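Long-range contacts in VAO-type flavoprotein oxidase VAO615 (Myceliophthora thermophila, PDB 6F72), which probably acts as an oxidoreductase whose bicovalently bound FAD, once reduced, reacts rapidly with molecular oxygen, though its substrate has not been identified: residues A194-A199 with S291-L296; M209-G214 with H297-V302; A247-L252 with P461-H466; G304-F309 with T350-M355. One frame throughout, in Å; residues are numbered along the deposited sequence.

Overall arrangement
Contacts 1, 2 and 3 gather round one antiparallel sheet of the FAD-binding region. Contact 1 pairs strands 193-198 and 288-298; contact 2 takes the end of helix 203-212 to the tail of the same strand 288-298, its centre about 15 Å from that of contact 1. Strand 251-257, which also pairs with 288-298, brings in contact 3, about 13 Å from contact 1 centre to centre, where a loop from much later in the chain joins. Segments of these three contacts alternate along the sequence, knitting distant pieces together. Strand 302-310 then follows directly into contact 4, in a separate antiparallel sheet, its centre about 22 Å from that of contact 2, nested inside the loop that contact 3 closes.

Contact 1: A194-A199 with S291-L296; sequences AAKLGA and SMTARL
A195 and A294 form a hydrogen-bonded pair in the antiparallel run of strands 193-198 and 288-298, and L197 with M292 forms the next. A195 N gives to A294 O over 2.8 Å, nearly in line with the carbonyl bond, and A294 N returns to A195 O at 2.9 Å. L197 N reaches M292 O at 2.8 Å, almost straight at 170°, while M292 N to L197 O is longer, 3.0 Å. CA-H...O contacts fill in between, among them T293 CA to A195 O and K196 CA to M292 O.

Packing is divided between the two faces. With A195, L197, M292 and A294 lies the apolar face, where helix 227-233 covers L197 and M292; beyond the strand end L296 sets CG against A195 CB at 3.9 Å and CD1 beside A194 O. On the other face K196 holds CG anti to its backbone N (chi1 -174°), 3.6 Å from T293 OG1, and its extended chain carries CE past S291 OG, also at 3.6 Å. That hydroxyl is itself hydrogen-bonded to E255 OE1.

Main-chain amides thus supply every hydrogen bond between the two segments, so the register rests on the backbone while the side chains add van der Waals contact; just past the paired strand, A199 is left touching the FAD.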
loop_
_atom_site.group_PDB
_atom_site.type_symbol
_atom_site.label_atom_id
_atom_site.label_comp_id
_atom_site.label_asym_id
_atom_site.label_seq_id
_atom_site.Cartn_x
_atom_site.Cartn_y
_atom_site.Cartn_z
ATOM N N ALA A 194 -14.543 -13.034 13.156
ATOM C CA ALA A 194 -14.077 -11.714 12.758
ATOM C C ALA A 194 -12.981 -11.234 13.717
ATOM O O ALA A 194 -12.815 -11.761 14.829
ATOM C CB ALA A 194 -15.232 -10.725 12.727
ATOM N N ALA A 195 -12.239 -10.232 13.266
ATOM C CA ALA A 195 -11.212 -9.595 14.073
ATOM C C ALA A 195 -11.412 -8.084 14.025
ATOM O O ALA A 195 -11.519 -7.499 12.944
ATOM C CB ALA A 195 -9.834 -9.980 13.568
ATOM N N LYS A 196 -11.508 -7.467 15.200
ATOM C CA LYS A 196 -11.471 -6.016 15.303
ATOM C C LYS A 196 -10.009 -5.627 15.524
ATOM O O LYS A 196 -9.350 -6.155 16.427
ATOM C CB LYS A 196 -12.358 -5.532 16.445
ATOM C CG LYS A 196 -12.487 -4.020 16.524
ATOM C CD LYS A 196 -13.428 -3.614 17.646
ATOM C CE LYS A 196 -13.170 -2.179 18.067
ATOM N NZ LYS A 196 -14.101 -1.768 19.151
ATOM N N LEU A 197 -9.501 -4.730 14.681
ATOM C CA LEU A 197 -8.082 -4.374 14.710
ATOM C C LEU A 197 -7.885 -2.874 14.775
ATOM O O LEU A 197 -8.477 -2.137 13.989
ATOM C CB LEU A 197 -7.355 -4.937 13.475
ATOM C CG LEU A 197 -7.431 -6.418 13.084
ATOM C CD1 LEU A 197 -6.717 -6.638 11.754
ATOM C CD2 LEU A 197 -6.863 -7.343 14.158
ATOM N N GLY A 198 -7.041 -2.424 15.711
ATOM C CA GLY A 198 -6.724 -0.999 15.832
ATOM C C GLY A 198 -6.005 -0.483 14.584
ATOM O O GLY A 198 -5.382 -1.259 13.853
ATOM N N ALA A 199 -6.097 0.826 14.348
ATOM C CA ALA A 199 -5.604 1.463 13.125
ATOM C C ALA A 199 -4.111 1.260 12.801
ATOM O O ALA A 199 -3.717 1.346 11.636
ATOM C CB ALA A 199 -5.955 2.939 13.136
ATOM N N SER A 291 -10.198 1.955 14.042
ATOM C CA SER A 291 -10.149 0.506 13.923
ATOM C C SER A 291 -11.015 0.084 12.759
ATOM O O SER A 291 -11.836 0.871 12.265
ATOM C CB SER A 291 -10.638 -0.178 15.219
ATOM O OG SER A 291 -12.054 -0.151 15.325
ATOM N N MET A 292 -10.813 -1.160 12.327
ATOM C CA MET A 292 -11.736 -1.849 11.429
ATOM C C MET A 292 -12.101 -3.199 12.027
ATOM O O MET A 292 -11.337 -3.782 12.800
ATOM C CB MET A 292 -11.120 -2.014 10.024
ATOM C CG MET A 292 -10.073 -3.107 9.875
ATOM S SD MET A 292 -9.579 -3.334 8.158
ATOM C CE MET A 292 -8.704 -4.901 8.280
ATOM N N THR A 293 -13.289 -3.676 11.698
ATOM C CA THR A 293 -13.651 -5.043 11.993
ATOM C C THR A 293 -13.721 -5.734 10.645
ATOM O O THR A 293 -14.304 -5.197 9.696
ATOM C CB THR A 293 -14.975 -5.094 12.750
ATOM O OG1 THR A 293 -14.860 -4.245 13.892
ATOM C CG2 THR A 293 -15.313 -6.525 13.194
ATOM N N ALA A 294 -13.095 -6.904 10.560
ATOM C CA ALA A 294 -13.014 -7.631 9.305
ATOM C C ALA A 294 -13.170 -9.119 9.504
ATOM O O ALA A 294 -12.807 -9.669 10.554
ATOM C CB ALA A 294 -11.705 -7.335 8.596
ATOM N N ARG A 295 -13.707 -9.749 8.467
ATOM C CA ARG A 295 -13.843 -11.196 8.363
ATOM C C ARG A 295 -12.535 -11.952 8.604
ATOM O O ARG A 295 -11.479 -11.564 8.118
ATOM C CB ARG A 295 -14.415 -11.576 6.986
ATOM C CG ARG A 295 -15.675 -10.810 6.598
ATOM C CD ARG A 295 -16.389 -11.386 5.369
ATOM N NE ARG A 295 -15.595 -11.340 4.143
ATOM C CZ ARG A 295 -16.064 -11.562 2.910
ATOM N NH1 ARG A 295 -17.360 -11.845 2.710
ATOM N NH2 ARG A 295 -15.234 -11.500 1.870
ATOM N N LEU A 296 -12.631 -13.009 9.398
ATOM C CA LEU A 296 -11.596 -14.025 9.496
ATOM C C LEU A 296 -12.081 -15.263 8.784
ATOM O O LEU A 296 -13.277 -15.474 8.678
ATOM C CB LEU A 296 -11.282 -14.355 10.959
ATOM C CG LEU A 296 -10.447 -13.331 11.727
ATOM C CD1 LEU A 296 -10.188 -13.841 13.133
ATOM C CD2 LEU A 296 -9.134 -13.035 11.015
#

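Contact 2: M209-G214 with H297-V302; sequences MANSTG and HRDGIV. With NAG (2-acetamido-2-deoxy-beta-D-glucopyranose), chain H.
R298 brings its guanidinium obliquely up to G214 O, with NH1 2.8 Å from that oxygen; at 119° the hydrogen bond is bent and weak. The arginine chain folds back at chi2 (63°), and CD comes within 3.7 Å of G214 O. The sounder grip on this carbonyl is D299 N, 3.0 Å from G214 O at 163°, lying above the carbonyl plane. D299 CB also presses on G214 O.

Two more flat groups face each other through water. A single water donates both to N211 OD1 and, over 2.7 Å, to D299 OD2, bridging amide and carboxylate oxygens that are themselves 4.3 Å apart. The carboxylate is held from its other oxygen too: OD1 makes a salt bridge with R216 and accepts from the backbone N of Y391, which probably steadies its negative charge. N211 ND2 carries the sugar, bonded to C1 of the N-acetylglucosamine at 1.4 Å. A weak hydrogen bond runs back from the sugar's O6 to N211 O. H297, at the start of the second segment, turns away and stacks its ring on Y244.

Within 209-214, T213 OG1 and T213 N reach A210 O from the same face of its plane. G214, at positive phi and with its N bonded back to N211 O at 3.0 Å, closes helix 203-212 in a Schellman motif; the carbonyl of that glycine, just past the helix, is bonded by R298 and D299 at the outgoing end of strand 288-298, right beside a glycosylated asparagine.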
loop_
_atom_site.group_PDB
_atom_site.type_symbol
_atom_site.label_atom_id
_atom_site.label_comp_id
_atom_site.label_asym_id
_atom_site.label_seq_id
_atom_site.Cartn_x
_atom_site.Cartn_y
_atom_site.Cartn_z
ATOM N N MET A 209 -2.142 -12.749 15.053
ATOM C CA MET A 209 -3.430 -12.756 15.737
ATOM C C MET A 209 -4.426 -13.749 15.116
ATOM O O MET A 209 -5.070 -14.520 15.836
ATOM C CB MET A 209 -4.004 -11.334 15.796
ATOM C CG MET A 209 -5.325 -11.219 16.533
ATOM S SD MET A 209 -6.724 -11.209 15.403
ATOM C CE MET A 209 -8.064 -11.586 16.529
ATOM N N ALA A 210 -4.541 -13.723 13.788
ATOM C CA ALA A 210 -5.410 -14.653 13.077
ATOM C C ALA A 210 -4.946 -16.096 13.259
ATOM O O ALA A 210 -5.772 -16.965 13.559
ATOM C CB ALA A 210 -5.527 -14.291 11.595
ATOM N N ASN A 211 -3.645 -16.350 13.085
ATOM C CA ASN A 211 -3.093 -17.700 13.239
ATOM C C ASN A 211 -3.416 -18.320 14.608
ATOM O O ASN A 211 -3.771 -19.501 14.681
ATOM C CB ASN A 211 -1.575 -17.752 12.997
ATOM C CG ASN A 211 -0.997 -19.111 13.337
ATOM O OD1 ASN A 211 -1.057 -20.038 12.526
ATOM N ND2 ASN A 211 -0.459 -19.242 14.555
ATOM N N SER A 212 -3.284 -17.525 15.673
ATOM C CA SER A 212 -3.455 -18.011 17.047
ATOM C C SER A 212 -4.868 -18.527 17.326
ATOM O O SER A 212 -5.070 -19.291 18.267
ATOM C CB SER A 212 -3.080 -16.932 18.066
ATOM O OG SER A 212 -3.934 -15.809 17.957
ATOM N N THR A 213 -5.825 -18.108 16.498
ATOM C CA THR A 213 -7.239 -18.525 16.604
ATOM C C THR A 213 -7.655 -19.630 15.597
ATOM O O THR A 213 -8.795 -20.103 15.616
ATOM C CB THR A 213 -8.202 -17.306 16.520
ATOM O OG1 THR A 213 -8.198 -16.755 15.198
ATOM C CG2 THR A 213 -7.800 -16.207 17.497
ATOM N N GLY A 214 -6.728 -20.050 14.738
ATOM C CA GLY A 214 -7.011 -21.041 13.696
ATOM C C GLY A 214 -7.669 -20.434 12.466
ATOM O O GLY A 214 -8.492 -21.083 11.826
ATOM N N HIS A 297 -11.158 -16.086 8.308
ATOM C CA HIS A 297 -11.525 -17.269 7.532
ATOM C C HIS A 297 -10.849 -18.488 8.126
ATOM O O HIS A 297 -9.709 -18.394 8.565
ATOM C CB HIS A 297 -11.102 -17.068 6.082
ATOM C CG HIS A 297 -11.481 -15.728 5.526
ATOM N ND1 HIS A 297 -12.722 -15.472 4.985
ATOM C CD2 HIS A 297 -10.788 -14.565 5.444
ATOM C CE1 HIS A 297 -12.779 -14.213 4.591
ATOM N NE2 HIS A 297 -11.617 -13.641 4.853
ATOM N N ARG A 298 -11.550 -19.620 8.158
ATOM C CA ARG A 298 -10.998 -20.849 8.724
ATOM C C ARG A 298 -9.674 -21.228 8.051
ATOM O O ARG A 298 -9.580 -21.264 6.821
ATOM C CB ARG A 298 -12.006 -22.007 8.652
ATOM C CG ARG A 298 -11.632 -23.242 9.476
ATOM C CD ARG A 298 -11.574 -22.929 10.973
ATOM N NE ARG A 298 -11.247 -24.094 11.806
ATOM C CZ ARG A 298 -10.008 -24.493 12.115
ATOM N NH1 ARG A 298 -8.944 -23.838 11.660
ATOM N NH2 ARG A 298 -9.831 -25.560 12.891
ATOM N N ASP A 299 -8.651 -21.471 8.870
ATOM C CA ASP A 299 -7.331 -21.854 8.375
ATOM C C ASP A 299 -7.281 -23.360 8.120
ATOM O O ASP A 299 -8.182 -24.096 8.514
ATOM C CB ASP A 299 -6.257 -21.421 9.379
ATOM C CG ASP A 299 -4.860 -21.328 8.773
ATOM O OD1 ASP A 299 -4.692 -21.295 7.529
ATOM O OD2 ASP A 299 -3.914 -21.280 9.574
ATOM N N GLY A 300 -6.240 -23.802 7.434
ATOM C CA GLY A 300 -5.999 -25.208 7.166
ATOM C C GLY A 300 -4.776 -25.300 6.281
ATOM O O GLY A 300 -4.146 -24.281 5.985
ATOM N N ILE A 301 -4.441 -26.525 5.884
ATOM C CA ILE A 301 -3.400 -26.843 4.901
ATOM C C ILE A 301 -3.345 -25.809 3.758
ATOM O O ILE A 301 -4.383 -25.407 3.234
ATOM C CB ILE A 301 -3.596 -28.320 4.420
ATOM C CG1 ILE A 301 -2.637 -29.271 5.146
ATOM C CG2 ILE A 301 -3.475 -28.502 2.908
ATOM C CD1 ILE A 301 -3.055 -29.653 6.550
ATOM N N VAL A 302 -2.140 -25.335 3.429
ATOM C CA VAL A 302 -1.932 -24.424 2.293
ATOM C C VAL A 302 -0.846 -24.993 1.379
ATOM O O VAL A 302 0.304 -25.176 1.802
ATOM C CB VAL A 302 -1.582 -22.965 2.719
ATOM C CG1 VAL A 302 -1.351 -22.075 1.498
ATOM C CG2 VAL A 302 -2.687 -22.363 3.569
HETATM C C1 NAG H . 0.076 -20.467 15.100
HETATM C C2 NAG H . 1.422 -20.694 15.814
HETATM C C3 NAG H . 1.536 -22.069 16.499
HETATM C C4 NAG H . 0.277 -22.469 17.286
HETATM C C5 NAG H . -0.948 -22.344 16.376
HETATM C C6 NAG H . -2.242 -22.700 17.114
HETATM C C7 NAG H . 3.366 -19.475 14.888
HETATM C C8 NAG H . 4.459 -19.538 13.861
HETATM N N2 NAG H . 2.544 -20.532 14.897
HETATM O O3 NAG H . 2.659 -22.062 17.385
HETATM O O4 NAG H . 0.413 -23.794 17.829
HETATM O O5 NAG H . -1.011 -20.988 15.895
HETATM O O6 NAG H . -3.369 -22.028 16.535
HETATM O O7 NAG H . 3.253 -18.515 15.645
HETATM O O HOH W 1 -2.103 -19.330 9.733
#

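Contact 3: A247-L252 with P461-H466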
loop_
_atom_site.group_PDB
_atom_site.type_symbol
_atom_site.label_atom_id
_atom_site.label_comp_id
_atom_site.label_asym_id
_atom_site.label_seq_id
_atom_site.Cartn_x
_atom_site.Cartn_y
_atom_site.Cartn_z
ATOM N N ALA A 247 -8.981 -6.974 0.284
ATOM C CA ALA A 247 -9.085 -6.534 1.680
ATOM C C ALA A 247 -10.413 -5.823 1.991
ATOM O O ALA A 247 -11.118 -6.212 2.929
ATOM C CB ALA A 247 -7.890 -5.649 2.026
ATOM N N ALA A 248 -10.770 -4.829 1.170
ATOM C CA ALA A 248 -11.952 -4.003 1.366
ATOM C C ALA A 248 -13.303 -4.782 1.341
ATOM O O ALA A 248 -14.277 -4.347 1.973
ATOM C CB ALA A 248 -11.955 -2.863 0.377
ATOM N N ASP A 249 -13.319 -5.921 0.629
ATOM C CA ASP A 249 -14.444 -6.860 0.560
ATOM C C ASP A 249 -14.723 -7.500 1.906
ATOM O O ASP A 249 -15.870 -7.883 2.199
ATOM C CB ASP A 249 -14.140 -7.994 -0.418
ATOM C CG ASP A 249 -14.196 -7.563 -1.853
ATOM O OD1 ASP A 249 -14.769 -6.492 -2.165
ATOM O OD2 ASP A 249 -13.667 -8.327 -2.683
ATOM N N ASN A 250 -13.660 -7.627 2.703
ATOM C CA ASN A 250 -13.713 -8.308 3.983
ATOM C C ASN A 250 -13.979 -7.381 5.158
ATOM O O ASN A 250 -14.007 -7.844 6.293
ATOM C CB ASN A 250 -12.440 -9.113 4.205
ATOM C CG ASN A 250 -12.389 -10.338 3.332
ATOM O OD1 ASN A 250 -12.844 -11.394 3.733
ATOM N ND2 ASN A 250 -11.863 -10.192 2.104
ATOM N N VAL A 251 -14.196 -6.094 4.888
ATOM C CA VAL A 251 -14.505 -5.136 5.941
ATOM C C VAL A 251 -15.952 -5.264 6.392
ATOM O O VAL A 251 -16.890 -5.298 5.566
ATOM C CB VAL A 251 -14.196 -3.671 5.553
ATOM C CG1 VAL A 251 -14.406 -2.753 6.757
ATOM C CG2 VAL A 251 -12.765 -3.534 5.097
ATOM N N LEU A 252 -16.127 -5.344 7.713
ATOM C CA LEU A 252 -17.458 -5.364 8.308
ATOM C C LEU A 252 -17.836 -3.989 8.850
ATOM O O LEU A 252 -18.951 -3.523 8.642
ATOM C CB LEU A 252 -17.561 -6.444 9.390
ATOM C CG LEU A 252 -17.197 -7.878 9.001
ATOM C CD1 LEU A 252 -17.074 -8.726 10.252
ATOM C CD2 LEU A 252 -18.235 -8.472 8.047
ATOM N N PRO A 461 -20.225 -7.054 1.031
ATOM C CA PRO A 461 -21.124 -5.890 0.957
ATOM C C PRO A 461 -20.759 -4.942 -0.184
ATOM O O PRO A 461 -19.596 -4.937 -0.644
ATOM C CB PRO A 461 -20.870 -5.170 2.286
ATOM C CG PRO A 461 -20.341 -6.225 3.202
ATOM C CD PRO A 461 -19.496 -7.093 2.316
ATOM N N ALA A 462 -21.729 -4.125 -0.605
ATOM C CA ALA A 462 -21.471 -3.024 -1.531
ATOM C C ALA A 462 -20.296 -2.163 -1.021
ATOM O O ALA A 462 -20.225 -1.821 0.162
ATOM C CB ALA A 462 -22.708 -2.170 -1.717
ATOM N N ASN A 463 -19.370 -1.863 -1.924
ATOM C CA ASN A 463 -18.214 -1.008 -1.627
ATOM C C ASN A 463 -17.786 -0.237 -2.883
ATOM O O ASN A 463 -18.367 -0.439 -3.956
ATOM C CB ASN A 463 -17.078 -1.797 -0.953
ATOM C CG ASN A 463 -16.502 -2.893 -1.822
ATOM O OD1 ASN A 463 -16.172 -2.670 -2.992
ATOM N ND2 ASN A 463 -16.335 -4.081 -1.244
ATOM N N SER A 464 -16.833 0.679 -2.729
ATOM C CA SER A 464 -16.399 1.575 -3.819
ATOM C C SER A 464 -15.207 1.059 -4.640
ATOM O O SER A 464 -14.677 1.775 -5.509
ATOM C CB SER A 464 -16.127 2.979 -3.284
ATOM O OG SER A 464 -15.012 3.001 -2.380
ATOM N N LEU A 465 -14.829 -0.193 -4.391
ATOM C CA LEU A 465 -13.732 -0.833 -5.087
ATOM C C LEU A 465 -13.902 -0.714 -6.595
ATOM O O LEU A 465 -14.966 -1.041 -7.140
ATOM C CB LEU A 465 -13.589 -2.290 -4.649
ATOM C CG LEU A 465 -12.341 -3.016 -5.140
ATOM C CD1 LEU A 465 -11.135 -2.727 -4.242
ATOM C CD2 LEU A 465 -12.584 -4.508 -5.274
ATOM N N HIS A 466 -12.863 -0.198 -7.254
ATOM C CA HIS A 466 -12.868 0.019 -8.699
ATOM C C HIS A 466 -13.292 -1.256 -9.467
ATOM O O HIS A 466 -12.752 -2.345 -9.213
ATOM C CB HIS A 466 -11.483 0.507 -9.154
ATOM C CG HIS A 466 -11.469 1.106 -10.531
ATOM N ND1 HIS A 466 -11.657 0.355 -11.670
ATOM C CD2 HIS A 466 -11.287 2.383 -10.952
ATOM C CE1 HIS A 466 -11.589 1.139 -12.734
ATOM N NE2 HIS A 466 -11.380 2.377 -12.325
HETATM O O HOH W 2 -16.842 -4.450 1.499
#
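P461 lays the CD edge of its ring 3.7 Å from D249 O, and CG comes near V251 O, beginning the approach of a loop built round an Asx turn to the 3-10 segment 247-249. Next to engage is N463, whose CG sits between the backbone N and the carbonyl carbon (chi1 63°). Its ND2 gives a hydrogen bond to D249 OD1, 3.0 Å and 159°, using the anti lone pair of that oxygen; the two side chains cross at about a right angle, yet their amide and carboxylate planes are only 17° apart. R470, on helix 468-471, makes a salt bridge to the same OD1. The other end of the N463 amide makes the Asx turn, with OD1 accepting from L465 N at 3.1 Å. An alanine in place of N463 would probably leave L465 N, D249 OD1 and the bridging water each short of a partner and let the turn loosen. L465 is directed toward the 247-252 segment and brings CD2 to 4.3 Å from D249 OD1. One bridging water completes the join between FAD-binding region and loop: it donates to A248 O at 2.6 Å and accepts from N463 ND2 at 2.8 Å.

Contact 4: G304-F309 with T350-M355; sequences GTLLGF and TAYGTM
T305 O is approached by two donors of the neighbouring strand: G353 N hydrogen-bonds it at 2.8 Å and 167°, and Y352 CA makes a CA-H...O contact at 3.2 Å. The return bond, T305 N to G353 O, is weak at 3.4 Å. Farther along, L307 N meets A351 O almost straight (173°, 2.8 Å), and A351 N comes back to L307 O from above the carbonyl plane.

On the face carrying L306 and Y352 the two side chains lie side by side and point the same way, L306 CD1 touching the ring edge at CE1 over 4.1 Å. The tyrosine ring also meets that of Y398, its plane turned by about 45°.

The other face carries T305, L307 and A351, and helix 360-376 covers T305 and L307. T305 CG2 occupies the position between backbone N and carbonyl carbon, above G353, which has no side chain to compete for the space, and packs 4.0 Å from M355 CE. T305 OG1, meanwhile, bonds L306 O at 2.8 Å. An alanine at T305 would probably leave M355 CE facing a gap and L306 O without this hydroxyl.

The pairing joins strands 302-310 and 348-356 inside a seven-stranded antiparallel sheet backed by helices, consistent with the substrate-domain sheet of berberine bridge enzyme-like members of the VAO family.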
loop_
_atom_site.group_PDB
_atom_site.type_symbol
_atom_site.label_atom_id
_atom_site.label_comp_id
_atom_site.label_asym_id
_atom_site.label_seq_id
_atom_site.Cartn_x
_atom_site.Cartn_y
_atom_site.Cartn_z
ATOM N N GLY A 304 1.822 -24.879 -1.682
ATOM C CA GLY A 304 2.753 -23.854 -2.140
ATOM C C GLY A 304 3.732 -24.383 -3.155
ATOM O O GLY A 304 3.943 -25.596 -3.253
ATOM N N THR A 305 4.312 -23.470 -3.927
ATOM C CA THR A 305 5.412 -23.812 -4.816
ATOM C C THR A 305 6.268 -22.625 -5.193
ATOM O O THR A 305 5.800 -21.482 -5.207
ATOM C CB THR A 305 4.944 -24.527 -6.109
ATOM O OG1 THR A 305 6.075 -25.150 -6.723
ATOM C CG2 THR A 305 4.275 -23.553 -7.106
ATOM N N LEU A 306 7.532 -22.926 -5.476
ATOM C CA LEU A 306 8.344 -22.112 -6.357
ATOM C C LEU A 306 8.142 -22.683 -7.758
ATOM O O LEU A 306 8.197 -23.904 -7.961
ATOM C CB LEU A 306 9.830 -22.155 -5.961
ATOM C CG LEU A 306 10.789 -21.129 -6.584
ATOM C CD1 LEU A 306 11.921 -20.815 -5.622
ATOM C CD2 LEU A 306 11.367 -21.588 -7.920
ATOM N N LEU A 307 7.891 -21.789 -8.710
ATOM C CA LEU A 307 7.879 -22.136 -10.121
ATOM C C LEU A 307 8.666 -21.098 -10.912
ATOM O O LEU A 307 8.229 -19.951 -11.054
ATOM C CB LEU A 307 6.439 -22.283 -10.639
ATOM C CG LEU A 307 6.151 -22.398 -12.147
ATOM C CD1 LEU A 307 6.864 -23.583 -12.792
ATOM C CD2 LEU A 307 4.648 -22.470 -12.374
ATOM N N GLY A 308 9.825 -21.515 -11.418
ATOM C CA GLY A 308 10.720 -20.632 -12.159
ATOM C C GLY A 308 11.163 -21.200 -13.487
ATOM O O GLY A 308 11.289 -22.414 -13.637
ATOM N N PHE A 309 11.390 -20.311 -14.454
ATOM C CA PHE A 309 11.941 -20.669 -15.765
ATOM C C PHE A 309 12.695 -19.494 -16.379
ATOM O O PHE A 309 12.410 -18.338 -16.054
ATOM C CB PHE A 309 10.849 -21.187 -16.716
ATOM C CG PHE A 309 9.769 -20.185 -17.040
ATOM C CD1 PHE A 309 9.920 -19.280 -18.101
ATOM C CD2 PHE A 309 8.567 -20.168 -16.310
ATOM C CE1 PHE A 309 8.920 -18.363 -18.410
ATOM C CE2 PHE A 309 7.558 -19.260 -16.622
ATOM C CZ PHE A 309 7.736 -18.357 -17.672
ATOM N N THR A 350 10.191 -15.871 -11.893
ATOM C CA THR A 350 10.175 -16.629 -10.648
ATOM C C THR A 350 8.845 -16.392 -9.978
ATOM O O THR A 350 8.505 -15.251 -9.661
ATOM C CB THR A 350 11.327 -16.206 -9.710
ATOM O OG1 THR A 350 12.571 -16.339 -10.405
ATOM C CG2 THR A 350 11.355 -17.084 -8.455
ATOM N N ALA A 351 8.105 -17.474 -9.757
ATOM C CA ALA A 351 6.769 -17.398 -9.191
ATOM C C ALA A 351 6.669 -18.183 -7.917
ATOM O O ALA A 351 7.279 -19.245 -7.782
ATOM C CB ALA A 351 5.745 -17.902 -10.190
ATOM N N TYR A 352 5.885 -17.640 -6.989
ATOM C CA TYR A 352 5.483 -18.337 -5.774
ATOM C C TYR A 352 3.989 -18.584 -5.804
ATOM O O TYR A 352 3.198 -17.645 -5.955
ATOM C CB TYR A 352 5.831 -17.522 -4.532
ATOM C CG TYR A 352 7.282 -17.106 -4.399
ATOM C CD1 TYR A 352 8.333 -18.007 -4.661
ATOM C CD2 TYR A 352 7.611 -15.815 -3.955
ATOM C CE1 TYR A 352 9.665 -17.618 -4.515
ATOM C CE2 TYR A 352 8.940 -15.420 -3.789
ATOM C CZ TYR A 352 9.957 -16.325 -4.074
ATOM O OH TYR A 352 11.271 -15.938 -3.908
ATOM N N GLY A 353 3.620 -19.853 -5.676
ATOM C CA GLY A 353 2.221 -20.270 -5.714
ATOM C C GLY A 353 1.569 -20.387 -4.352
ATOM O O GLY A 353 2.200 -20.834 -3.395
ATOM N N THR A 354 0.293 -20.001 -4.290
ATOM C CA THR A 354 -0.529 -20.088 -3.081
ATOM C C THR A 354 -1.817 -20.852 -3.417
ATOM O O THR A 354 -2.644 -20.397 -4.214
ATOM C CB THR A 354 -0.842 -18.688 -2.522
ATOM O OG1 THR A 354 0.388 -18.045 -2.159
ATOM C CG2 THR A 354 -1.760 -18.765 -1.303
ATOM N N MET A 355 -1.957 -22.024 -2.807
ATOM C CA MET A 355 -3.018 -22.963 -3.152
ATOM C C MET A 355 -3.773 -23.438 -1.895
ATOM O O MET A 355 -3.560 -24.565 -1.432
ATOM C CB MET A 355 -2.429 -24.132 -3.965
ATOM C CG MET A 355 -1.897 -23.724 -5.336
ATOM S SD MET A 355 -0.749 -24.886 -6.104
ATOM C CE MET A 355 0.779 -24.448 -5.268
#